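Local coordinates for protein lipoxygenase (Cyanothece sp., PDB 5EK8) that probably acts as a 9R-lipoxygenase, using a non-heme iron to insert molecular oxygen into polyunsaturated fatty acids, at residues F277-Y282 with H288-V293; A350-E355 with G417-P422; D185-R190 with N632-V637; V573-S578 with N661-I666. One frame throughout, in Å; residues are numbered along the deposited sequence.

Interaction 1 (F277-Y282 with H288-V293)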
# COMPACT_ATOMS: atom_id res chain seq x y z
N PHE A 277 -15.11 -2.18 18.72
CA PHE A 277 -13.81 -2.80 18.60
C PHE A 277 -13.69 -3.89 19.65
O PHE A 277 -13.57 -3.61 20.85
CB PHE A 277 -12.69 -1.77 18.73
CG PHE A 277 -12.68 -0.76 17.62
CD1 PHE A 277 -12.47 -1.15 16.31
CD2 PHE A 277 -12.88 0.59 17.89
CE1 PHE A 277 -12.46 -0.23 15.28
CE2 PHE A 277 -12.87 1.52 16.87
CZ PHE A 277 -12.66 1.11 15.56
N ILE A 278 -13.74 -5.14 19.19
CA ILE A 278 -13.64 -6.31 20.07
C ILE A 278 -12.46 -7.19 19.67
O ILE A 278 -12.30 -7.54 18.51
CB ILE A 278 -14.94 -7.15 20.04
CG1 ILE A 278 -16.05 -6.45 20.83
CG2 ILE A 278 -14.69 -8.53 20.62
CD1 ILE A 278 -16.94 -5.58 19.99
N TRP A 279 -11.64 -7.53 20.65
CA TRP A 279 -10.36 -8.19 20.39
C TRP A 279 -10.32 -9.62 20.94
O TRP A 279 -9.25 -10.20 21.09
CB TRP A 279 -9.21 -7.37 20.99
CG TRP A 279 -9.33 -5.91 20.68
CD1 TRP A 279 -10.01 -4.97 21.41
CD2 TRP A 279 -8.76 -5.22 19.57
NE1 TRP A 279 -9.90 -3.73 20.81
CE2 TRP A 279 -9.13 -3.86 19.68
CE3 TRP A 279 -7.97 -5.61 18.48
CZ2 TRP A 279 -8.74 -2.90 18.75
CZ3 TRP A 279 -7.59 -4.65 17.56
CH2 TRP A 279 -7.97 -3.31 17.70
N ASP A 280 -11.50 -10.17 21.23
CA ASP A 280 -11.59 -11.52 21.80
C ASP A 280 -10.89 -12.57 20.93
O ASP A 280 -10.46 -13.62 21.43
CB ASP A 280 -13.05 -11.92 22.01
CG ASP A 280 -13.76 -11.04 23.01
OD1 ASP A 280 -15.00 -10.93 22.94
OD2 ASP A 280 -13.07 -10.45 23.87
N ASN A 281 -10.75 -12.26 19.65
CA ASN A 281 -10.15 -13.16 18.67
C ASN A 281 -8.61 -13.20 18.67
O ASN A 281 -8.01 -14.05 18.02
CB ASN A 281 -10.62 -12.77 17.27
CG ASN A 281 -11.25 -13.92 16.53
OD1 ASN A 281 -11.84 -14.82 17.13
ND2 ASN A 281 -11.13 -13.90 15.21
N TYR A 282 -7.99 -12.27 19.39
CA TYR A 282 -6.56 -12.03 19.21
C TYR A 282 -5.71 -12.17 20.46
O TYR A 282 -6.18 -11.99 21.59
CB TYR A 282 -6.37 -10.63 18.61
CG TYR A 282 -7.31 -10.39 17.46
CD1 TYR A 282 -7.12 -11.05 16.25
CD2 TYR A 282 -8.39 -9.53 17.58
CE1 TYR A 282 -7.99 -10.86 15.19
CE2 TYR A 282 -9.26 -9.33 16.51
CZ TYR A 282 -9.05 -10.00 15.32
OH TYR A 282 -9.91 -9.80 14.26
N HIS A 288 1.01 -4.48 27.11
CA HIS A 288 -0.11 -3.55 26.98
C HIS A 288 -1.45 -4.13 27.41
O HIS A 288 -1.61 -5.35 27.52
CB HIS A 288 -0.21 -3.06 25.53
CG HIS A 288 1.09 -2.63 24.94
ND1 HIS A 288 1.80 -3.42 24.06
CD2 HIS A 288 1.82 -1.50 25.10
CE1 HIS A 288 2.91 -2.79 23.70
NE2 HIS A 288 2.94 -1.63 24.32
N ASP A 289 -2.41 -3.24 27.64
CA ASP A 289 -3.77 -3.64 27.94
C ASP A 289 -4.56 -3.82 26.64
O ASP A 289 -4.15 -3.34 25.59
CB ASP A 289 -4.45 -2.60 28.83
CG ASP A 289 -3.82 -2.49 30.19
OD1 ASP A 289 -3.10 -3.43 30.61
OD2 ASP A 289 -4.03 -1.46 30.86
N LEU A 290 -5.69 -4.52 26.74
CA LEU A 290 -6.60 -4.69 25.61
C LEU A 290 -8.02 -4.32 26.02
O LEU A 290 -8.51 -4.75 27.06
CB LEU A 290 -6.58 -6.13 25.11
CG LEU A 290 -6.05 -6.41 23.70
CD1 LEU A 290 -6.41 -7.83 23.29
CD2 LEU A 290 -6.61 -5.40 22.71
N HIS A 291 -8.69 -3.51 25.19
CA HIS A 291 -10.03 -3.06 25.53
C HIS A 291 -11.06 -3.31 24.43
O HIS A 291 -10.94 -2.78 23.32
CB HIS A 291 -10.02 -1.57 25.88
CG HIS A 291 -9.01 -1.21 26.93
ND1 HIS A 291 -9.21 -1.45 28.27
CD2 HIS A 291 -7.79 -0.63 26.83
CE1 HIS A 291 -8.16 -1.03 28.96
NE2 HIS A 291 -7.28 -0.53 28.10
N ASN A 292 -12.05 -4.12 24.75
CA ASN A 292 -13.25 -4.20 23.92
C ASN A 292 -14.05 -2.93 24.16
O ASN A 292 -14.76 -2.81 25.15
CB ASN A 292 -14.08 -5.44 24.25
CG ASN A 292 -13.38 -6.73 23.89
OD1 ASN A 292 -12.47 -6.75 23.06
ND2 ASN A 292 -13.81 -7.82 24.50
N VAL A 293 -13.91 -1.96 23.25
CA VAL A 293 -14.57 -0.68 23.44
C VAL A 293 -15.65 -0.45 22.40
O VAL A 293 -15.46 -0.72 21.21
CB VAL A 293 -13.57 0.50 23.39
CG1 VAL A 293 -12.68 0.47 24.61
CG2 VAL A 293 -12.73 0.46 22.13

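Interaction 2 (A350-E355 with G417-P422). With NA (sodium ion), chain C.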
# COMPACT_ATOMS: atom_id res chain seq x y z
N ALA A 350 -9.00 2.66 18.09
CA ALA A 350 -9.29 3.10 16.74
C ALA A 350 -8.02 3.35 15.95
O ALA A 350 -8.00 3.21 14.73
CB ALA A 350 -10.16 4.34 16.76
N LEU A 351 -6.95 3.72 16.64
CA LEU A 351 -5.69 4.02 15.97
C LEU A 351 -4.98 2.72 15.60
O LEU A 351 -4.47 2.58 14.48
CB LEU A 351 -4.78 4.89 16.83
CG LEU A 351 -3.54 5.41 16.10
CD1 LEU A 351 -3.89 6.60 15.24
CD2 LEU A 351 -2.42 5.77 17.07
N PHE A 352 -4.93 1.78 16.53
CA PHE A 352 -4.32 0.49 16.23
C PHE A 352 -5.11 -0.24 15.15
O PHE A 352 -4.52 -0.78 14.20
CB PHE A 352 -4.20 -0.38 17.48
CG PHE A 352 -3.70 -1.77 17.19
CD1 PHE A 352 -2.40 -1.96 16.73
CD2 PHE A 352 -4.52 -2.87 17.36
CE1 PHE A 352 -1.93 -3.23 16.45
CE2 PHE A 352 -4.05 -4.15 17.09
CZ PHE A 352 -2.75 -4.32 16.63
N ASP A 353 -6.44 -0.26 15.28
CA ASP A 353 -7.28 -0.87 14.26
C ASP A 353 -7.07 -0.18 12.92
O ASP A 353 -7.00 -0.83 11.87
CB ASP A 353 -8.75 -0.80 14.65
CG ASP A 353 -9.67 -1.32 13.56
OD1 ASP A 353 -10.26 -0.51 12.83
OD2 ASP A 353 -9.78 -2.55 13.43
N GLY A 354 -6.98 1.15 12.97
CA GLY A 354 -6.78 1.95 11.78
C GLY A 354 -5.48 1.62 11.07
O GLY A 354 -5.44 1.56 9.85
N GLU A 355 -4.41 1.41 11.83
CA GLU A 355 -3.13 1.08 11.22
C GLU A 355 -3.10 -0.34 10.68
O GLU A 355 -2.63 -0.56 9.57
CB GLU A 355 -1.99 1.27 12.22
CG GLU A 355 -1.65 2.72 12.51
CD GLU A 355 -0.95 3.42 11.35
OE1 GLU A 355 -0.15 4.35 11.62
OE2 GLU A 355 -1.19 3.06 10.17
N GLY A 417 1.67 -1.94 19.24
CA GLY A 417 0.32 -2.47 19.30
C GLY A 417 0.16 -3.44 20.46
O GLY A 417 1.13 -4.07 20.90
N PRO A 418 -1.09 -3.58 20.96
CA PRO A 418 -1.42 -4.40 22.12
C PRO A 418 -1.39 -5.90 21.83
O PRO A 418 -1.56 -6.72 22.74
CB PRO A 418 -2.84 -3.96 22.46
CG PRO A 418 -3.41 -3.58 21.14
CD PRO A 418 -2.29 -2.96 20.36
N LEU A 419 -1.18 -6.26 20.57
CA LEU A 419 -1.20 -7.66 20.18
C LEU A 419 0.19 -8.21 19.94
O LEU A 419 1.15 -7.45 19.78
CB LEU A 419 -2.05 -7.85 18.92
CG LEU A 419 -3.51 -7.41 19.08
CD1 LEU A 419 -4.30 -7.72 17.81
CD2 LEU A 419 -4.14 -8.06 20.30
N THR A 420 0.29 -9.53 19.92
CA THR A 420 1.50 -10.20 19.47
C THR A 420 1.55 -10.09 17.95
O THR A 420 0.61 -9.60 17.32
CB THR A 420 1.53 -11.68 19.89
OG1 THR A 420 0.52 -12.40 19.18
CG2 THR A 420 1.27 -11.81 21.39
N TYR A 421 2.66 -10.52 17.35
CA TYR A 421 2.72 -10.55 15.89
C TYR A 421 1.65 -11.49 15.31
O TYR A 421 0.98 -11.12 14.34
CB TYR A 421 4.11 -10.96 15.40
CG TYR A 421 4.14 -11.23 13.91
CD1 TYR A 421 4.08 -10.18 12.99
CD2 TYR A 421 4.21 -12.54 13.43
CE1 TYR A 421 4.10 -10.42 11.63
CE2 TYR A 421 4.22 -12.79 12.06
CZ TYR A 421 4.17 -11.73 11.17
OH TYR A 421 4.19 -11.97 9.81
N PRO A 422 1.47 -12.70 15.88
CA PRO A 422 0.36 -13.53 15.38
C PRO A 422 -1.01 -12.85 15.43
O PRO A 422 -1.81 -13.07 14.53
CB PRO A 422 0.39 -14.75 16.31
CG PRO A 422 1.82 -14.88 16.68
CD PRO A 422 2.35 -13.47 16.79
NA NA C . 3.01 -5.91 21.00

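Interaction 3 (D185-R190 with N632-V637)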
# COMPACT_ATOMS: atom_id res chain seq x y z
N ASP A 185 11.82 0.20 -8.97
CA ASP A 185 12.40 1.07 -7.94
C ASP A 185 11.66 2.39 -7.81
O ASP A 185 10.93 2.80 -8.71
CB ASP A 185 13.86 1.35 -8.25
CG ASP A 185 14.70 1.50 -7.00
OD1 ASP A 185 14.11 1.56 -5.90
OD2 ASP A 185 15.94 1.56 -7.13
N TYR A 186 11.85 3.06 -6.67
CA TYR A 186 11.32 4.41 -6.47
C TYR A 186 11.92 5.39 -7.48
O TYR A 186 12.92 5.10 -8.14
CB TYR A 186 11.63 4.92 -5.07
CG TYR A 186 11.08 4.14 -3.90
CD1 TYR A 186 9.71 3.94 -3.75
CD2 TYR A 186 11.92 3.66 -2.92
CE1 TYR A 186 9.21 3.25 -2.66
CE2 TYR A 186 11.43 2.97 -1.83
CZ TYR A 186 10.08 2.77 -1.70
OH TYR A 186 9.62 2.08 -0.60
N SER A 187 11.32 6.57 -7.58
CA SER A 187 11.95 7.68 -8.28
C SER A 187 13.09 8.19 -7.40
O SER A 187 13.05 8.01 -6.19
CB SER A 187 10.95 8.81 -8.56
OG SER A 187 9.64 8.32 -8.72
N VAL A 188 14.10 8.81 -8.01
CA VAL A 188 15.20 9.37 -7.23
C VAL A 188 14.69 10.46 -6.28
O VAL A 188 15.27 10.67 -5.21
CB VAL A 188 16.30 9.95 -8.14
CG1 VAL A 188 17.20 8.85 -8.65
CG2 VAL A 188 15.68 10.73 -9.28
N GLY A 189 13.62 11.13 -6.68
CA GLY A 189 13.00 12.15 -5.85
C GLY A 189 12.43 11.56 -4.57
O GLY A 189 12.70 12.06 -3.48
N ARG A 190 11.63 10.51 -4.72
CA ARG A 190 11.05 9.78 -3.59
C ARG A 190 12.14 9.33 -2.61
O ARG A 190 12.01 9.51 -1.39
CB ARG A 190 10.24 8.59 -4.12
CG ARG A 190 9.93 7.49 -3.13
CD ARG A 190 9.10 7.99 -1.96
NE ARG A 190 8.85 6.93 -0.98
CZ ARG A 190 9.79 6.36 -0.22
NH1 ARG A 190 9.46 5.41 0.64
NH2 ARG A 190 11.05 6.74 -0.33
N ASN A 632 2.12 15.55 -10.58
CA ASN A 632 2.54 14.57 -11.59
C ASN A 632 4.05 14.53 -11.81
O ASN A 632 4.52 14.55 -12.95
CB ASN A 632 1.84 14.85 -12.93
CG ASN A 632 1.91 13.67 -13.89
OD1 ASN A 632 2.13 12.53 -13.48
ND2 ASN A 632 1.72 13.95 -15.17
N GLU A 633 4.81 14.45 -10.72
CA GLU A 633 6.26 14.55 -10.79
C GLU A 633 6.94 13.45 -11.62
O GLU A 633 8.14 13.51 -11.86
CB GLU A 633 6.85 14.56 -9.37
CG GLU A 633 6.17 13.62 -8.39
CD GLU A 633 5.16 14.31 -7.50
OE1 GLU A 633 5.54 14.77 -6.41
OE2 GLU A 633 3.98 14.39 -7.90
N ASP A 634 6.17 12.46 -12.07
CA ASP A 634 6.74 11.37 -12.87
C ASP A 634 6.23 11.38 -14.31
O ASP A 634 6.65 10.55 -15.12
CB ASP A 634 6.44 10.01 -12.22
CG ASP A 634 7.37 9.70 -11.05
OD1 ASP A 634 6.92 9.03 -10.09
OD2 ASP A 634 8.55 10.13 -11.08
N ASP A 635 5.35 12.32 -14.62
CA ASP A 635 4.79 12.49 -15.97
C ASP A 635 4.26 11.18 -16.55
O ASP A 635 4.56 10.82 -17.69
CB ASP A 635 5.84 13.08 -16.92
CG ASP A 635 6.34 14.45 -16.47
OD1 ASP A 635 5.54 15.42 -16.49
OD2 ASP A 635 7.53 14.56 -16.11
N ASP A 636 3.45 10.48 -15.76
CA ASP A 636 2.92 9.19 -16.18
C ASP A 636 1.43 9.08 -15.87
O ASP A 636 0.79 8.10 -16.24
CB ASP A 636 3.68 8.06 -15.49
CG ASP A 636 3.53 8.09 -13.99
OD1 ASP A 636 3.83 7.07 -13.35
OD2 ASP A 636 3.11 9.14 -13.45
N VAL A 637 0.91 10.08 -15.17
CA VAL A 637 -0.52 10.15 -14.87
C VAL A 637 -1.27 10.65 -16.10
O VAL A 637 -1.08 11.79 -16.52
CB VAL A 637 -0.82 11.07 -13.68
CG1 VAL A 637 -2.31 11.16 -13.43
CG2 VAL A 637 -0.10 10.59 -12.43

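Interaction 4 (V573-S578 with N661-I666)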
# COMPACT_ATOMS: atom_id res chain seq x y z
N VAL A 573 -5.65 7.83 4.75
CA VAL A 573 -5.26 7.08 5.93
C VAL A 573 -3.82 7.39 6.35
O VAL A 573 -3.53 7.57 7.53
CB VAL A 573 -5.41 5.56 5.70
CG1 VAL A 573 -5.00 4.80 6.95
CG2 VAL A 573 -6.84 5.23 5.33
N ASN A 574 -2.93 7.49 5.37
CA ASN A 574 -1.52 7.70 5.63
C ASN A 574 -1.19 9.12 6.10
O ASN A 574 -0.48 9.30 7.09
CB ASN A 574 -0.70 7.38 4.38
CG ASN A 574 0.79 7.49 4.61
OD1 ASN A 574 1.41 6.55 5.11
ND2 ASN A 574 1.37 8.62 4.24
N ASP A 575 -1.72 10.12 5.40
CA ASP A 575 -1.40 11.50 5.72
C ASP A 575 -2.17 12.01 6.94
O ASP A 575 -2.00 13.16 7.34
CB ASP A 575 -1.68 12.41 4.51
CG ASP A 575 -0.81 12.07 3.30
OD1 ASP A 575 0.11 11.23 3.43
OD2 ASP A 575 -1.06 12.64 2.22
N SER A 576 -2.99 11.15 7.52
CA SER A 576 -3.73 11.51 8.73
C SER A 576 -3.07 10.94 9.97
O SER A 576 -3.56 11.10 11.08
CB SER A 576 -5.18 11.03 8.65
OG SER A 576 -5.87 11.63 7.57
N GLN A 577 -1.94 10.27 9.76
CA GLN A 577 -1.25 9.60 10.86
C GLN A 577 -0.72 10.59 11.90
O GLN A 577 -0.84 10.36 13.10
CB GLN A 577 -0.11 8.73 10.32
CG GLN A 577 -0.56 7.41 9.73
CD GLN A 577 0.58 6.61 9.11
OE1 GLN A 577 1.24 7.08 8.19
NE2 GLN A 577 0.80 5.41 9.61
N SER A 578 -0.17 11.71 11.44
CA SER A 578 0.29 12.73 12.38
C SER A 578 -0.87 13.39 13.10
O SER A 578 -0.81 13.63 14.30
CB SER A 578 1.12 13.80 11.66
OG SER A 578 2.49 13.65 11.97
N ASN A 661 -3.00 17.61 -2.78
CA ASN A 661 -2.49 16.77 -1.71
C ASN A 661 -2.87 15.30 -1.88
O ASN A 661 -2.58 14.47 -1.03
CB ASN A 661 -2.97 17.28 -0.35
CG ASN A 661 -2.09 18.38 0.21
OD1 ASN A 661 -0.87 18.36 0.03
ND2 ASN A 661 -2.70 19.34 0.89
N ILE A 662 -3.53 15.00 -3.00
CA ILE A 662 -3.92 13.63 -3.31
C ILE A 662 -2.77 12.88 -3.97
O ILE A 662 -2.34 13.23 -5.06
CB ILE A 662 -5.15 13.59 -4.22
CG1 ILE A 662 -6.34 14.27 -3.54
CG2 ILE A 662 -5.49 12.15 -4.59
CD1 ILE A 662 -7.57 14.38 -4.41
N ARG A 663 -2.29 11.83 -3.31
CA ARG A 663 -1.16 11.06 -3.81
C ARG A 663 -1.54 10.20 -5.01
O ARG A 663 -2.68 9.78 -5.15
CB ARG A 663 -0.58 10.17 -2.70
CG ARG A 663 0.00 10.93 -1.51
CD ARG A 663 0.51 9.95 -0.47
NE ARG A 663 1.23 10.59 0.62
CZ ARG A 663 2.55 10.72 0.67
NH1 ARG A 663 3.31 10.28 -0.32
NH2 ARG A 663 3.11 11.32 1.72
N THR A 664 -0.56 9.96 -5.88
CA THR A 664 -0.77 9.17 -7.09
C THR A 664 -0.72 7.67 -6.78
O THR A 664 -1.42 6.87 -7.39
CB THR A 664 0.30 9.50 -8.17
OG1 THR A 664 0.19 10.87 -8.56
CG2 THR A 664 0.14 8.62 -9.39
N LEU A 665 0.12 7.32 -5.81
CA LEU A 665 0.44 5.92 -5.58
C LEU A 665 0.71 5.64 -4.10
O LEU A 665 0.60 6.52 -3.25
CB LEU A 665 1.66 5.52 -6.41
CG LEU A 665 3.06 5.94 -5.91
CD1 LEU A 665 4.14 5.40 -6.82
CD2 LEU A 665 3.20 7.45 -5.76
N ILE A 666 1.07 4.39 -3.82
CA ILE A 666 1.48 3.98 -2.49
C ILE A 666 2.97 3.67 -2.51
O ILE A 666 3.39 2.63 -3.02
CB ILE A 666 0.70 2.74 -2.00
CG1 ILE A 666 -0.81 3.00 -2.08
CG2 ILE A 666 1.15 2.35 -0.60
CD1 ILE A 666 -1.66 1.84 -1.62

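Interaction 1 (F277-Y282 with H288-V293)
F277 and V293 form an antiparallel hydrogen-bonded pair where strand 272-277 ends and strand 291-300 begins. F277 N gives a nearly straight bond to V293 O (2.9 Å, 163°), whereas the return bond from V293 N to F277 O is weak. Beyond this pair 277-282 leaves the sheet for a type I turn, W279 to Y282, closed by Y282 N on W279 O. Where the ladder ends, the side chain of N292 stands in for a strand partner. With CG beside its backbone N (chi1 -66°), its amide reaches across I278. OD1 accepts from W279 N at 2.7 Å, the donor tilted from the carbonyl plane, while ND2 donates to D280 OD2 at 2.8 Å on the syn side of the carboxylate but well out of its plane. Asparagine suits the place because one flat group offers both an acceptor and a donor. The indole of W279 lies against the chain just before strand 291-300: L290 CD2 sits over its five-membered ring, 3.7 Å from the centroid, a CH-pi contact, and NE1 makes a weak bond at the ring edge to H291 O. M427 of helix 421-432 touches W279, and I345 and A349 of helix 337-377 meet V293. The N292 amide, bonded to W279 and D280, thus probably fixes the start of the turn, while the buried indole combines an apolar face with a polar edge.

Interaction 2 (A350-E355 with G417-P422)
P418 lays the CD corner of its ring almost exactly over the centre of the F352 ring, 3.6 Å from the centroid and 7° off the ring normal, a CH-pi contact in which the phenyl face meets a methylene beside the proline nitrogen. The neighbours of P418 use other parts of the ring. G417, having no side chain, brings its CA within 3.7 Å of F352 CE1, and L419 CD1 meets CE2 at the ring edge, also at 3.7 Å. The phenyl points across to this loop from helix 337-377 because CG stands anti to the backbone N (chi1 175°); W279, F424 and M427 pack around it as well. Replacing F352 by an alanine would probably open a gap beneath P418 and L419 and let this part of the loop shift. The opposite side of the loop is polar: G417 O at 2.6 Å and L419 O at 2.7 Å bind the sodium ion, whose site is completed by D285 and V414. T420 follows as N-cap of helix 421-432, its OG1 bonded to G423 N. The loop therefore divides its chemistry, turning carbonyl oxygens to a cation and carbon atoms to an aromatic ring on the helix that carries the iron ligands H359 and H364.

Interaction 3 (D185-R190 with N632-V637)
D634 OD2 is gripped by two hydroxyl groups: S187 OG donates to it at 3.2 Å, meeting its syn lone pair, and Y626 OH also bonds to it. The S187 bond is the one hydrogen bond between the two segments, and S187 OG stands 3.1 Å from D634 OD1 as well, so it faces both carboxylate oxygens. Here the start of helix 188-214 meets the loop between helices 608-623 and 639-647. S187 stands at the N-cap position of its helix, yet its hydroxyl makes no capping bond and is spent on D634. A short side chain suits the spot, since CB itself points toward the carboxylate. A type I turn from N632 to D635, closed by D635 N on N632 O, presents D634, whose CG lies beside its backbone N (chi1 -79°), turning the carboxylate toward S187. N632 OD1 steadies what follows, accepting from V637 N at 3.2 Å and more weakly from D636 N. Next to S187, R190 CZ lies 3.9 Å above the ring plane of Y186, and R190 NH1 bonds to N667 O, beside the iron-binding C terminus at I668. Two hydroxyls on one oxygen would probably stabilise the carboxylate charge, to which K392 adds a long, weak ion pair.

Interaction 4 (V573-S578 with N661-I666)
R663 reaches toward D575 from the C-terminal tail of the lipoxygenase fold, the tail that ends in the iron ligand I668, and meets the type I turn N574-Q577 at the end of the iron-binding helix 549-574. From CB the arginine chain runs extended through CG to NE (chi2 179°), spanning the distance with flexible methylenes. CD passes 4.1 Å from D575 OD1. R663 NE makes the main salt-bridge bond, to D575 OD1 at 3.1 Å; OD1 lies near the guanidinium plane and accepts on its syn lone pair. A weak bond goes from NE to D575 OD2. At the tip, NH2 adds a weak bond to D575 OD1 at 3.5 Å, but its stronger partner is I624 O. The carboxylate is turned 61° from the guanidinium, so the pair does not lie flat together. N574, a residue of the iron site, shares OD1 as a second donor. Replacing D575 by an alanine would probably leave the R663 charge without its mate and set the N574 amide freer to turn at the iron site. Asparagine suits position 574 because an amide can probably serve both the iron site and the acid: N574 ND2 lies 3.0 Å from D575 OD1, which sits 9° out of the amide plane.

Overall arrangement
From the N terminus, the 185-190 segment opens the widest loop, which interaction 3 closes only at 632-637. Nested inside it, interaction 1 closes a short loop at 288-293, joining neighbouring strands of the six-stranded sheet, and interaction 2 follows in series, tying helix 337-377 to the sodium-binding loop at 417-422. These two touch, W279 packing on F352. Interaction 4 opens at 573-578 and closes at 661-666, so it crosses interaction 3, joining the end of helix 549-574 to the C-terminal tail. E355 and Q577 probably hydrogen-bond between interactions 2 and 4, and V637 packs on T664 between 3 and 4. Neighbouring contacts thus run from the sheet past the iron to helix 188-214.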